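NMB1025 protein (PDB 3KJJ) is of unknown function but belongs to the YjgF/RutC family, whose characterised relatives include enamine/imine deaminases, and assembles as a trimer. Local coordinates at residues B[12-17]-B[59-64]; B[18-23]-B[31-36]; B[53-58]-B[89-94]. All coordinates share one frame; numbering follows the deposited sequence.

Contact 1: B[12-17]-B[59-64]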
ATOM      1  N   ARG B  12     -15.212   4.396  10.949  1.00 23.18           N
ATOM      2  CA  ARG B  12     -16.142   3.273  11.042  1.00 22.06           C
ATOM      3  C   ARG B  12     -15.423   1.972  10.696  1.00 22.06           C
ATOM      4  O   ARG B  12     -14.523   1.965   9.848  1.00 25.45           O
ATOM      5  CB  ARG B  12     -17.360   3.473  10.130  1.00 21.16           C
ATOM      6  CG  ARG B  12     -18.484   4.319  10.742  1.00 30.30           C
ATOM      7  CD  ARG B  12     -18.280   5.817  10.525  1.00 40.67           C
ATOM      8  NE  ARG B  12     -19.410   6.609  11.021  1.00 45.84           N
ATOM      9  CZ  ARG B  12     -20.361   7.142  10.254  1.00 47.77           C
ATOM     10  NH1 ARG B  12     -20.342   6.985   8.933  1.00 44.08           N
ATOM     11  NH2 ARG B  12     -21.341   7.843  10.811  1.00 50.16           N
ATOM     12  N   TYR B  13     -15.804   0.889  11.372  1.00 20.52           N
ATOM     13  CA  TYR B  13     -15.167  -0.427  11.192  1.00 20.56           C
ATOM     14  C   TYR B  13     -16.194  -1.458  10.739  1.00 22.45           C
ATOM     15  O   TYR B  13     -17.324  -1.474  11.230  1.00 24.46           O
ATOM     16  CB  TYR B  13     -14.496  -0.894  12.497  1.00 19.54           C
ATOM     17  CG  TYR B  13     -13.399   0.019  13.025  1.00 19.39           C
ATOM     18  CD1 TYR B  13     -12.050  -0.287  12.828  1.00 17.04           C
ATOM     19  CD2 TYR B  13     -13.714   1.184  13.739  1.00 21.36           C
ATOM     20  CE1 TYR B  13     -11.036   0.566  13.316  1.00 16.51           C
ATOM     21  CE2 TYR B  13     -12.726   2.021  14.235  1.00 24.38           C
ATOM     22  CZ  TYR B  13     -11.391   1.712  14.023  1.00 24.58           C
ATOM     23  OH  TYR B  13     -10.438   2.564  14.520  1.00 21.40           O
ATOM     24  N   PHE B  14     -15.806  -2.323   9.805  1.00 23.27           N
ATOM     25  CA  PHE B  14     -16.709  -3.339   9.277  1.00 21.08           C
ATOM     26  C   PHE B  14     -16.032  -4.697   9.347  1.00 21.65           C
ATOM     27  O   PHE B  14     -14.859  -4.829   8.983  1.00 20.76           O
ATOM     28  CB  PHE B  14     -17.094  -3.046   7.816  1.00 22.48           C
ATOM     29  CG  PHE B  14     -17.673  -1.676   7.593  1.00 25.11           C
ATOM     30  CD1 PHE B  14     -19.048  -1.474   7.610  1.00 24.30           C
ATOM     31  CD2 PHE B  14     -16.842  -0.589   7.362  1.00 22.05           C
ATOM     32  CE1 PHE B  14     -19.584  -0.200   7.413  1.00 20.69           C
ATOM     33  CE2 PHE B  14     -17.369   0.683   7.159  1.00 25.65           C
ATOM     34  CZ  PHE B  14     -18.741   0.873   7.177  1.00 25.52           C
ATOM     35  N   GLY B  15     -16.774  -5.702   9.803  1.00 18.33           N
ATOM     36  CA  GLY B  15     -16.275  -7.082   9.838  1.00 23.18           C
ATOM     37  C   GLY B  15     -15.072  -7.228  10.752  1.00 21.45           C
ATOM     38  O   GLY B  15     -14.091  -7.875  10.394  1.00 22.49           O
ATOM     39  N   THR B  16     -15.157  -6.617  11.934  1.00 19.29           N
ATOM     40  CA  THR B  16     -14.048  -6.562  12.885  1.00 18.98           C
ATOM     41  C   THR B  16     -13.804  -7.921  13.545  1.00 21.26           C
ATOM     42  O   THR B  16     -14.740  -8.575  14.017  1.00 19.30           O
ATOM     43  CB  THR B  16     -14.296  -5.469  13.967  1.00 19.65           C
ATOM     44  OG1 THR B  16     -14.426  -4.194  13.330  1.00 24.64           O
ATOM     45  CG2 THR B  16     -13.152  -5.403  14.976  1.00 18.03           C
ATOM     46  N   THR B  17     -12.544  -8.344  13.531  1.00 19.91           N
ATOM     47  CA  THR B  17     -12.095  -9.564  14.202  1.00 22.60           C
ATOM     48  C   THR B  17     -11.067  -9.146  15.272  1.00 21.26           C
ATOM     49  O   THR B  17     -10.646  -7.991  15.281  1.00 17.21           O
ATOM     50  CB  THR B  17     -11.424 -10.538  13.205  1.00 21.38           C
ATOM     51  OG1 THR B  17     -10.145 -10.029  12.824  1.00 25.55           O
ATOM     52  CG2 THR B  17     -12.281 -10.749  11.947  1.00 25.53           C
ATOM     53  N   ALA B  59     -19.887  -2.771  -1.016  1.00 17.13           N
ATOM     54  CA  ALA B  59     -21.323  -2.533  -0.798  1.00 18.09           C
ATOM     55  C   ALA B  59     -21.614  -2.157   0.655  1.00 19.48           C
ATOM     56  O   ALA B  59     -22.270  -1.144   0.932  1.00 18.53           O
ATOM     57  CB  ALA B  59     -22.145  -3.757  -1.217  1.00 21.47           C
ATOM     58  N   GLU B  60     -21.097  -2.957   1.584  1.00 18.54           N
ATOM     59  CA  GLU B  60     -21.250  -2.670   3.000  1.00 21.47           C
ATOM     60  C   GLU B  60     -20.739  -1.267   3.380  1.00 21.20           C
ATOM     61  O   GLU B  60     -21.294  -0.637   4.273  1.00 20.91           O
ATOM     62  CB  GLU B  60     -20.586  -3.762   3.848  1.00 23.26           C
ATOM     63  CG  GLU B  60     -21.301  -4.001   5.175  1.00 37.27           C
ATOM     64  CD  GLU B  60     -21.129  -5.420   5.713  1.00 45.09           C
ATOM     65  OE1 GLU B  60     -20.938  -5.565   6.942  1.00 47.47           O
ATOM     66  OE2 GLU B  60     -21.198  -6.387   4.920  1.00 42.99           O
ATOM     67  N   CYS B  61     -19.703  -0.777   2.693  1.00 22.17           N
ATOM     68  CA  CYS B  61     -19.135   0.556   2.983  1.00 22.84           C
ATOM     69  C   CYS B  61     -19.751   1.727   2.208  1.00 20.05           C
ATOM     70  O   CYS B  61     -19.307   2.877   2.349  1.00 18.37           O
ATOM     71  CB  CYS B  61     -17.618   0.557   2.762  1.00 23.27           C
ATOM     72  SG  CYS B  61     -16.724  -0.618   3.788  1.00 26.77           S
ATOM     73  N   GLY B  62     -20.760   1.447   1.388  1.00 20.24           N
ATOM     74  CA  GLY B  62     -21.390   2.489   0.581  1.00 19.49           C
ATOM     75  C   GLY B  62     -20.521   2.866  -0.606  1.00 20.94           C
ATOM     76  O   GLY B  62     -20.510   4.013  -1.046  1.00 18.02           O
ATOM     77  N   SER B  63     -19.772   1.886  -1.102  1.00 17.86           N
ATOM     78  CA  SER B  63     -18.932   2.056  -2.272  1.00 19.77           C
ATOM     79  C   SER B  63     -19.241   0.933  -3.249  1.00 18.93           C
ATOM     80  O   SER B  63     -20.178   0.153  -3.046  1.00 19.16           O
ATOM     81  CB  SER B  63     -17.452   2.010  -1.879  1.00 18.46           C
ATOM     82  OG  SER B  63     -16.604   2.454  -2.929  1.00 18.70           O
ATOM     83  N   ASP B  64     -18.445   0.863  -4.311  1.00 17.97           N
ATOM     84  CA  ASP B  64     -18.493  -0.242  -5.251  1.00 17.34           C
ATOM     85  C   ASP B  64     -17.211  -0.229  -6.075  1.00 14.83           C
ATOM     86  O   ASP B  64     -16.347   0.642  -5.886  1.00 14.44           O
ATOM     87  CB  ASP B  64     -19.734  -0.165  -6.154  1.00 19.32           C
ATOM     88  CG  ASP B  64     -19.850   1.166  -6.859  1.00 22.57           C
ATOM     89  OD1 ASP B  64     -18.852   1.593  -7.474  1.00 21.97           O
ATOM     90  OD2 ASP B  64     -20.939   1.783  -6.793  1.00 25.89           O
TER
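Phe14, near the end of strand 11-16, outermost in the sheet within this chain, faces Glu60 at the C-terminal end of helix 43-60, their CA atoms 7.8 Å apart. Just beyond, the helix closes in a Schellman motif: Gly62, with positive phi, donates its N-H back to Ala59 O, N to O 3.0 Å, and the chain swings away from the strand. The Phe14 ring carries nearly all of the contact from its side. Its CG lies beside the backbone N (chi1 -55°), which sends the ring across to the helix end. The thiol of Cys61 sits over one face, SG 3.9 Å from the ring centroid and 26° off the normal. It is displaced toward the rim, with CD2 of Phe14 the nearest ring atom to SG at 3.6 Å, a sulfur-aromatic contact. Glu60 meets the same ring obliquely through its backbone, its O lying 3.6 Å from Phe14 CE1. Its side chain runs past the ring in the opposite direction, with Glu60 CG 4.2 Å from Phe14 CD1 and the carboxylate plane nearly perpendicular to the ring. Cys61 is buried, whereas Glu60 lies toward solvent. On the sulfur's side of the ring, Ala23 of strand 21-26 touches both Phe14 and Cys61, and Ile30 of strand 29-32 also packs on Cys61. The helix end is thus seated on the sheet's first three strands.

Contact 2: B[18-23]-B[31-36]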
ATOM      1  N   PRO B  18     -10.645 -10.068  16.168  1.00 22.96           N
ATOM      2  CA  PRO B  18      -9.571  -9.676  17.090  1.00 21.52           C
ATOM      3  C   PRO B  18      -8.255  -9.241  16.428  1.00 16.88           C
ATOM      4  O   PRO B  18      -7.430  -8.624  17.083  1.00 15.68           O
ATOM      5  CB  PRO B  18      -9.347 -10.945  17.921  1.00 23.30           C
ATOM      6  CG  PRO B  18     -10.658 -11.592  17.933  1.00 22.12           C
ATOM      7  CD  PRO B  18     -11.211 -11.381  16.543  1.00 24.50           C
ATOM      8  N   ARG B  19      -8.087  -9.534  15.141  1.00 20.57           N
ATOM      9  CA  ARG B  19      -6.825  -9.323  14.430  1.00 20.02           C
ATOM     10  C   ARG B  19      -6.863  -8.141  13.450  1.00 21.53           C
ATOM     11  O   ARG B  19      -5.869  -7.426  13.287  1.00 23.51           O
ATOM     12  CB  ARG B  19      -6.453 -10.606  13.683  1.00 21.14           C
ATOM     13  CG  ARG B  19      -5.124 -10.578  12.954  1.00 18.60           C
ATOM     14  CD  ARG B  19      -4.700 -11.995  12.606  1.00 20.79           C
ATOM     15  NE  ARG B  19      -4.551 -12.798  13.817  1.00 28.03           N
ATOM     16  CZ  ARG B  19      -4.440 -14.123  13.843  1.00 28.05           C
ATOM     17  NH1 ARG B  19      -4.451 -14.825  12.715  1.00 26.46           N
ATOM     18  NH2 ARG B  19      -4.309 -14.741  15.009  1.00 29.28           N
ATOM     19  N   TYR B  20      -8.017  -7.938  12.821  1.00 20.07           N
ATOM     20  CA  TYR B  20      -8.175  -6.978  11.721  1.00 18.31           C
ATOM     21  C   TYR B  20      -9.656  -6.711  11.493  1.00 19.58           C
ATOM     22  O   TYR B  20     -10.504  -7.457  11.994  1.00 16.45           O
ATOM     23  CB  TYR B  20      -7.570  -7.545  10.423  1.00 20.13           C
ATOM     24  CG  TYR B  20      -8.227  -8.832   9.985  1.00 18.68           C
ATOM     25  CD1 TYR B  20      -9.412  -8.822   9.253  1.00 22.16           C
ATOM     26  CD2 TYR B  20      -7.677 -10.064  10.327  1.00 23.75           C
ATOM     27  CE1 TYR B  20     -10.033  -9.998   8.880  1.00 21.49           C
ATOM     28  CE2 TYR B  20      -8.291 -11.253   9.960  1.00 26.30           C
ATOM     29  CZ  TYR B  20      -9.465 -11.214   9.229  1.00 32.49           C
ATOM     30  OH  TYR B  20     -10.074 -12.394   8.855  1.00 34.63           O
ATOM     31  N   SER B  21      -9.956  -5.658  10.732  1.00 17.82           N
ATOM     32  CA  SER B  21     -11.291  -5.432  10.191  1.00 17.32           C
ATOM     33  C   SER B  21     -11.269  -5.632   8.691  1.00 15.53           C
ATOM     34  O   SER B  21     -10.312  -5.241   8.010  1.00 14.05           O
ATOM     35  CB  SER B  21     -11.803  -4.019  10.500  1.00 19.31           C
ATOM     36  OG  SER B  21     -12.143  -3.874  11.870  1.00 18.33           O
ATOM     37  N   GLU B  22     -12.347  -6.210   8.171  1.00 15.16           N
ATOM     38  CA  GLU B  22     -12.471  -6.418   6.736  1.00 17.78           C
ATOM     39  C   GLU B  22     -12.483  -5.099   5.996  1.00 16.30           C
ATOM     40  O   GLU B  22     -11.958  -4.987   4.881  1.00 17.93           O
ATOM     41  CB  GLU B  22     -13.744  -7.208   6.423  1.00 18.90           C
ATOM     42  CG  GLU B  22     -13.743  -8.623   6.980  1.00 26.64           C
ATOM     43  CD  GLU B  22     -12.770  -9.556   6.264  1.00 29.01           C
ATOM     44  OE1 GLU B  22     -11.909  -9.088   5.472  1.00 20.90           O
ATOM     45  OE2 GLU B  22     -12.869 -10.773   6.517  1.00 30.71           O
ATOM     46  N   ALA B  23     -13.097  -4.096   6.617  1.00 17.78           N
ATOM     47  CA  ALA B  23     -13.174  -2.764   6.031  1.00 15.52           C
ATOM     48  C   ALA B  23     -13.099  -1.716   7.127  1.00 17.13           C
ATOM     49  O   ALA B  23     -13.595  -1.924   8.236  1.00 16.52           O
ATOM     50  CB  ALA B  23     -14.435  -2.611   5.246  1.00 17.89           C
ATOM     51  N   PHE B  31     -10.597   1.466   3.328  1.00 16.36           N
ATOM     52  CA  PHE B  31      -9.470   0.548   3.236  1.00 13.54           C
ATOM     53  C   PHE B  31      -9.973  -0.872   3.501  1.00 15.89           C
ATOM     54  O   PHE B  31     -10.547  -1.147   4.555  1.00 15.99           O
ATOM     55  CB  PHE B  31      -8.365   0.955   4.227  1.00 10.66           C
ATOM     56  CG  PHE B  31      -7.720   2.274   3.906  1.00 16.98           C
ATOM     57  CD1 PHE B  31      -6.529   2.322   3.190  1.00 22.60           C
ATOM     58  CD2 PHE B  31      -8.313   3.472   4.307  1.00 18.13           C
ATOM     59  CE1 PHE B  31      -5.920   3.543   2.886  1.00 25.21           C
ATOM     60  CE2 PHE B  31      -7.718   4.698   4.004  1.00 24.12           C
ATOM     61  CZ  PHE B  31      -6.520   4.733   3.298  1.00 19.81           C
ATOM     62  N   LEU B  32      -9.810  -1.766   2.528  1.00 15.31           N
ATOM     63  CA  LEU B  32     -10.161  -3.172   2.752  1.00 13.97           C
ATOM     64  C   LEU B  32      -8.927  -3.962   3.209  1.00 14.75           C
ATOM     65  O   LEU B  32      -7.822  -3.714   2.719  1.00 12.85           O
ATOM     66  CB  LEU B  32     -10.739  -3.809   1.487  1.00 15.67           C
ATOM     67  CG  LEU B  32     -11.963  -3.246   0.757  1.00 18.04           C
ATOM     68  CD1 LEU B  32     -12.510  -4.280  -0.256  1.00 13.77           C
ATOM     69  CD2 LEU B  32     -13.065  -2.837   1.725  1.00 20.99           C
ATOM     70  N   SER B  33      -9.117  -4.901   4.140  1.00 16.94           N
ATOM     71  CA  SER B  33      -8.087  -5.904   4.435  1.00 12.89           C
ATOM     72  C   SER B  33      -7.770  -6.584   3.110  1.00 11.75           C
ATOM     73  O   SER B  33      -8.594  -6.594   2.197  1.00 12.43           O
ATOM     74  CB  SER B  33      -8.588  -6.965   5.445  1.00 13.37           C
ATOM     75  OG  SER B  33      -8.440  -6.548   6.794  1.00 18.18           O
ATOM     76  N   GLY B  34      -6.568  -7.145   3.002  1.00 13.63           N
ATOM     77  CA  GLY B  34      -6.243  -8.011   1.884  1.00 11.29           C
ATOM     78  C   GLY B  34      -7.215  -9.172   1.837  1.00 13.69           C
ATOM     79  O   GLY B  34      -7.405  -9.902   2.824  1.00 16.91           O
HETATM   80  N   MSE B  35      -7.836  -9.350   0.685  1.00 13.33           N
HETATM   81  CA  MSE B  35      -8.861 -10.378   0.550  1.00 14.93           C
HETATM   82  C   MSE B  35      -8.205 -11.583  -0.083  1.00 14.94           C
HETATM   83  O   MSE B  35      -7.488 -11.466  -1.072  1.00 14.75           O
HETATM   84  CB  MSE B  35     -10.049  -9.890  -0.265  1.00 15.14           C
HETATM   85  CG  MSE B  35     -10.784  -8.690   0.354  1.00 18.99           C
HETATM   86 SE   MSE B  35     -12.019  -9.085   1.829  1.00 26.61          SE
HETATM   87  CE  MSE B  35     -12.482  -7.256   2.277  1.00 18.10           C
ATOM     88  N   VAL B  36      -8.452 -12.731   0.528  1.00 16.28           N
ATOM     89  CA  VAL B  36      -7.817 -13.986   0.163  1.00 16.72           C
ATOM     90  C   VAL B  36      -8.914 -14.976  -0.240  1.00 18.92           C
ATOM     91  O   VAL B  36     -10.062 -14.815   0.159  1.00 18.33           O
ATOM     92  CB  VAL B  36      -6.993 -14.557   1.347  1.00 17.24           C
ATOM     93  CG1 VAL B  36      -5.837 -13.623   1.697  1.00 19.79           C
ATOM     94  CG2 VAL B  36      -7.879 -14.790   2.563  1.00 22.93           C
TER
HETATM   95  O   HOH W   1     -10.090 -10.820   4.809  1.00 14.95           O
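Ser33 joins the two segments by two hydrogen bonds, one from its backbone and one from its side chain. Ser33 N donates to Glu22 O at 2.9 Å, with 156° at the hydrogen, and Ser33 OG to Ser21 O at 2.6 Å; both donors stand above the plane of the carbonyl they meet. The hydroxyl lies beside its own backbone N (chi1 -85°), within range of the Ser21 carbonyl, and it also bonds Arg100 N of the second subunit. Tyr20 CD1 reaches the same OG obliquely, at 3.5 Å. Weaker CA-H...O contacts flank these bonds: Glu22 O takes one from Leu32 CA, and Phe31 O takes one from Ala23 CA at 3.4 Å. Ala23 and Leu32 form an antiparallel non-hydrogen-bonded pair, and Ala23 CB packs on Leu32 CD2 at 3.8 Å. Glu22 and Ala23 together face Phe14, a classic beta bulge in strand 21-26. Glu22 bends at chi2 (-70°) and brings OE1 to 3.6 Å from SE of selenomethionine Met35; a water bonded to OE1 reaches Gly34 O only weakly. Two carbonyls and a buried hydroxyl at the mouth of the hairpin are therefore satisfied between the segments, and the hydroxyl ties them to the second subunit. The contact thus lies at a subunit interface; in relatives such interfaces hold ligand-binding clefts, though no such role is established here.

Contact 3: B[53-58]-B[89-94]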
ATOM      1  N   GLN B  53     -15.910 -11.136  -2.861  1.00 17.09           N
ATOM      2  CA  GLN B  53     -15.729 -10.581  -1.517  1.00 16.08           C
ATOM      3  C   GLN B  53     -15.573  -9.070  -1.534  1.00 13.70           C
ATOM      4  O   GLN B  53     -16.202  -8.364  -0.736  1.00 13.99           O
ATOM      5  CB  GLN B  53     -14.487 -11.177  -0.858  1.00 18.71           C
ATOM      6  CG  GLN B  53     -14.599 -12.640  -0.494  1.00 15.40           C
ATOM      7  CD  GLN B  53     -13.305 -13.159   0.088  1.00 10.99           C
ATOM      8  OE1 GLN B  53     -12.853 -12.689   1.122  1.00 16.16           O
ATOM      9  NE2 GLN B  53     -12.692 -14.122  -0.591  1.00 14.90           N
ATOM     10  N   ILE B  54     -14.724  -8.573  -2.434  1.00 14.32           N
ATOM     11  CA  ILE B  54     -14.485  -7.141  -2.519  1.00 13.03           C
ATOM     12  C   ILE B  54     -15.793  -6.411  -2.806  1.00 15.13           C
ATOM     13  O   ILE B  54     -16.109  -5.420  -2.127  1.00 15.35           O
ATOM     14  CB  ILE B  54     -13.336  -6.785  -3.509  1.00 15.87           C
ATOM     15  CG1 ILE B  54     -11.981  -7.116  -2.858  1.00 10.52           C
ATOM     16  CG2 ILE B  54     -13.394  -5.309  -3.890  1.00 17.18           C
ATOM     17  CD1 ILE B  54     -10.794  -7.255  -3.818  1.00 10.81           C
ATOM     18  N   ASP B  55     -16.554  -6.935  -3.771  1.00 15.53           N
ATOM     19  CA  ASP B  55     -17.889  -6.433  -4.097  1.00 18.79           C
ATOM     20  C   ASP B  55     -18.756  -6.356  -2.838  1.00 17.51           C
ATOM     21  O   ASP B  55     -19.394  -5.343  -2.589  1.00 15.34           O
ATOM     22  CB  ASP B  55     -18.586  -7.319  -5.139  1.00 19.15           C
ATOM     23  CG  ASP B  55     -18.022  -7.154  -6.548  1.00 22.86           C
ATOM     24  OD1 ASP B  55     -17.367  -6.129  -6.839  1.00 21.50           O
ATOM     25  OD2 ASP B  55     -18.263  -8.061  -7.377  1.00 21.03           O
ATOM     26  N   ARG B  56     -18.751  -7.420  -2.043  1.00 18.22           N
ATOM     27  CA  ARG B  56     -19.603  -7.497  -0.856  1.00 18.30           C
ATOM     28  C   ARG B  56     -19.185  -6.481   0.208  1.00 16.04           C
ATOM     29  O   ARG B  56     -20.039  -5.796   0.772  1.00 16.80           O
ATOM     30  CB  ARG B  56     -19.677  -8.923  -0.298  1.00 18.19           C
ATOM     31  CG  ARG B  56     -20.528  -9.882  -1.145  1.00 20.87           C
ATOM     32  CD  ARG B  56     -20.879 -11.187  -0.399  1.00 20.21           C
ATOM     33  NE  ARG B  56     -19.695 -11.933   0.040  1.00 17.41           N
ATOM     34  CZ  ARG B  56     -19.027 -12.809  -0.714  1.00 23.95           C
ATOM     35  NH1 ARG B  56     -19.416 -13.054  -1.957  1.00 16.25           N
ATOM     36  NH2 ARG B  56     -17.957 -13.440  -0.222  1.00 22.79           N
ATOM     37  N   TRP B  57     -17.876  -6.339   0.432  1.00 12.96           N
ATOM     38  CA  TRP B  57     -17.370  -5.376   1.415  1.00 14.81           C
ATOM     39  C   TRP B  57     -17.459  -3.920   0.965  1.00 15.72           C
ATOM     40  O   TRP B  57     -17.649  -3.032   1.795  1.00 18.90           O
ATOM     41  CB  TRP B  57     -15.951  -5.736   1.893  1.00 13.86           C
ATOM     42  CG  TRP B  57     -15.948  -6.993   2.746  1.00 12.34           C
ATOM     43  CD1 TRP B  57     -15.398  -8.203   2.420  1.00 15.72           C
ATOM     44  CD2 TRP B  57     -16.545  -7.163   4.041  1.00 13.48           C
ATOM     45  NE1 TRP B  57     -15.600  -9.103   3.429  1.00 13.42           N
ATOM     46  CE2 TRP B  57     -16.308  -8.495   4.437  1.00 11.09           C
ATOM     47  CE3 TRP B  57     -17.271  -6.322   4.897  1.00 14.63           C
ATOM     48  CZ2 TRP B  57     -16.763  -9.009   5.656  1.00 17.79           C
ATOM     49  CZ3 TRP B  57     -17.713  -6.830   6.115  1.00 17.10           C
ATOM     50  CH2 TRP B  57     -17.457  -8.164   6.482  1.00 23.92           C
ATOM     51  N   LEU B  58     -17.359  -3.675  -0.340  1.00 18.08           N
ATOM     52  CA  LEU B  58     -17.500  -2.311  -0.848  1.00 17.68           C
ATOM     53  C   LEU B  58     -18.957  -1.863  -0.713  1.00 16.82           C
ATOM     54  O   LEU B  58     -19.227  -0.723  -0.315  1.00 19.47           O
ATOM     55  CB  LEU B  58     -16.974  -2.190  -2.294  1.00 15.71           C
ATOM     56  CG  LEU B  58     -15.443  -2.256  -2.502  1.00 15.61           C
ATOM     57  CD1 LEU B  58     -15.077  -2.069  -3.974  1.00 12.11           C
ATOM     58  CD2 LEU B  58     -14.670  -1.259  -1.638  1.00 17.00           C
ATOM     59  N   ASP B  89      -9.764  -8.137 -15.652  1.00 18.62           N
ATOM     60  CA  ASP B  89     -10.166  -7.347 -16.824  1.00 20.64           C
ATOM     61  C   ASP B  89     -11.662  -7.355 -17.096  1.00 18.89           C
ATOM     62  O   ASP B  89     -12.213  -6.338 -17.522  1.00 20.90           O
ATOM     63  CB  ASP B  89      -9.425  -7.805 -18.086  1.00 21.15           C
ATOM     64  CG  ASP B  89      -7.958  -7.449 -18.058  1.00 21.97           C
ATOM     65  OD1 ASP B  89      -7.529  -6.744 -17.120  1.00 18.67           O
ATOM     66  OD2 ASP B  89      -7.233  -7.877 -18.978  1.00 25.91           O
ATOM     67  N   ALA B  90     -12.299  -8.504 -16.868  1.00 17.66           N
ATOM     68  CA  ALA B  90     -13.750  -8.668 -17.025  1.00 19.49           C
ATOM     69  C   ALA B  90     -14.548  -8.031 -15.884  1.00 19.11           C
ATOM     70  O   ALA B  90     -15.699  -7.625 -16.072  1.00 20.67           O
ATOM     71  CB  ALA B  90     -14.104 -10.149 -17.149  1.00 20.59           C
ATOM     72  N   TRP B  91     -13.928  -7.944 -14.713  1.00 17.72           N
ATOM     73  CA  TRP B  91     -14.592  -7.470 -13.493  1.00 15.25           C
ATOM     74  C   TRP B  91     -14.548  -5.957 -13.356  1.00 15.89           C
ATOM     75  O   TRP B  91     -15.561  -5.361 -12.998  1.00 15.47           O
ATOM     76  CB  TRP B  91     -13.997  -8.143 -12.259  1.00 12.76           C
ATOM     77  CG  TRP B  91     -14.452  -7.606 -10.906  1.00 14.56           C
ATOM     78  CD1 TRP B  91     -15.546  -8.005 -10.193  1.00 17.02           C
ATOM     79  CD2 TRP B  91     -13.784  -6.625 -10.095  1.00 10.87           C
ATOM     80  NE1 TRP B  91     -15.617  -7.315  -9.003  1.00 16.82           N
ATOM     81  CE2 TRP B  91     -14.545  -6.468  -8.914  1.00 15.09           C
ATOM     82  CE3 TRP B  91     -12.617  -5.859 -10.258  1.00 12.42           C
ATOM     83  CZ2 TRP B  91     -14.180  -5.574  -7.901  1.00 12.67           C
ATOM     84  CZ3 TRP B  91     -12.251  -4.981  -9.258  1.00 11.94           C
ATOM     85  CH2 TRP B  91     -13.037  -4.840  -8.088  1.00 18.36           C
ATOM     86  N   VAL B  92     -13.400  -5.333 -13.652  1.00 15.62           N
ATOM     87  CA  VAL B  92     -13.273  -3.866 -13.452  1.00 15.14           C
ATOM     88  C   VAL B  92     -14.331  -3.030 -14.178  1.00 15.50           C
ATOM     89  O   VAL B  92     -14.857  -3.427 -15.221  1.00 16.62           O
ATOM     90  CB  VAL B  92     -11.862  -3.303 -13.774  1.00 18.02           C
ATOM     91  CG1 VAL B  92     -10.870  -3.743 -12.726  1.00 15.50           C
ATOM     92  CG2 VAL B  92     -11.409  -3.706 -15.169  1.00 16.99           C
ATOM     93  N   ALA B  93     -14.657  -1.878 -13.605  1.00 16.32           N
ATOM     94  CA  ALA B  93     -15.614  -0.979 -14.229  1.00 16.94           C
ATOM     95  C   ALA B  93     -14.897  -0.220 -15.335  1.00 17.57           C
ATOM     96  O   ALA B  93     -13.954   0.527 -15.079  1.00 20.52           O
ATOM     97  CB  ALA B  93     -16.196  -0.015 -13.189  1.00 15.84           C
ATOM     98  N   ALA B  94     -15.323  -0.447 -16.575  1.00 18.50           N
ATOM     99  CA  ALA B  94     -14.685   0.154 -17.743  1.00 19.22           C
ATOM    100  C   ALA B  94     -14.749   1.681 -17.676  1.00 19.55           C
ATOM    101  O   ALA B  94     -15.777   2.239 -17.290  1.00 19.58           O
ATOM    102  CB  ALA B  94     -15.354  -0.376 -19.032  1.00 17.16           C
TER
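Trp91 points the edge of its indole at the carboxylate of Asp55, the two side chains sliding past each other in opposite directions with their planes 25° apart. With the planes at this modest tilt, NE1 shares its single hydrogen between both oxygens, from somewhat out of the carboxylate plane. Trp91 NE1 lies 3.0 Å from Asp55 OD1, but the straighter bond, 159° at the hydrogen, goes to the slightly longer partner, Asp55 OD2 at 3.2 Å. OD2 lies in the indole plane, while OD1 is tilted from it, and each oxygen is met on its syn side. The fork should restrict rotation of the carboxylate and of the indole. Trp91 CG is anti to the backbone N (chi1 172°), carrying the ring out from the last turn of helix 81-91. Ile54 crosses the indole at about a right angle, its CG2 4.1 Å from Trp91 CZ2, and supplies the apolar side of the contact. Lys65 forms a cation-pi contact with the indole and touches Asp55, so its charge would probably complement the carboxylate. The two helices meet here through one indole, while Ile54 also packs on Leu32, Ile116 and Ile118 of the sheet beneath helix 43-60.

From the N terminus, strand 11-16 leads through a turn into strand 21-26, and contact 2 closes the first short loop by joining that strand's start to the end of 29-32 and the segment beyond. Helix 43-60 follows, and its end returns to the first strand in contact 1, so contact 2 is nested inside the larger loop. Contact 3 opens on the same helix before contact 1 closes, and the two cross; it closes only after strand 68-75, at the end of helix 81-91. Trp57 of the helix packs on both Phe14 and Met35. Together the three contacts tie the first three strands to helix 43-60 and that helix to helix 81-91.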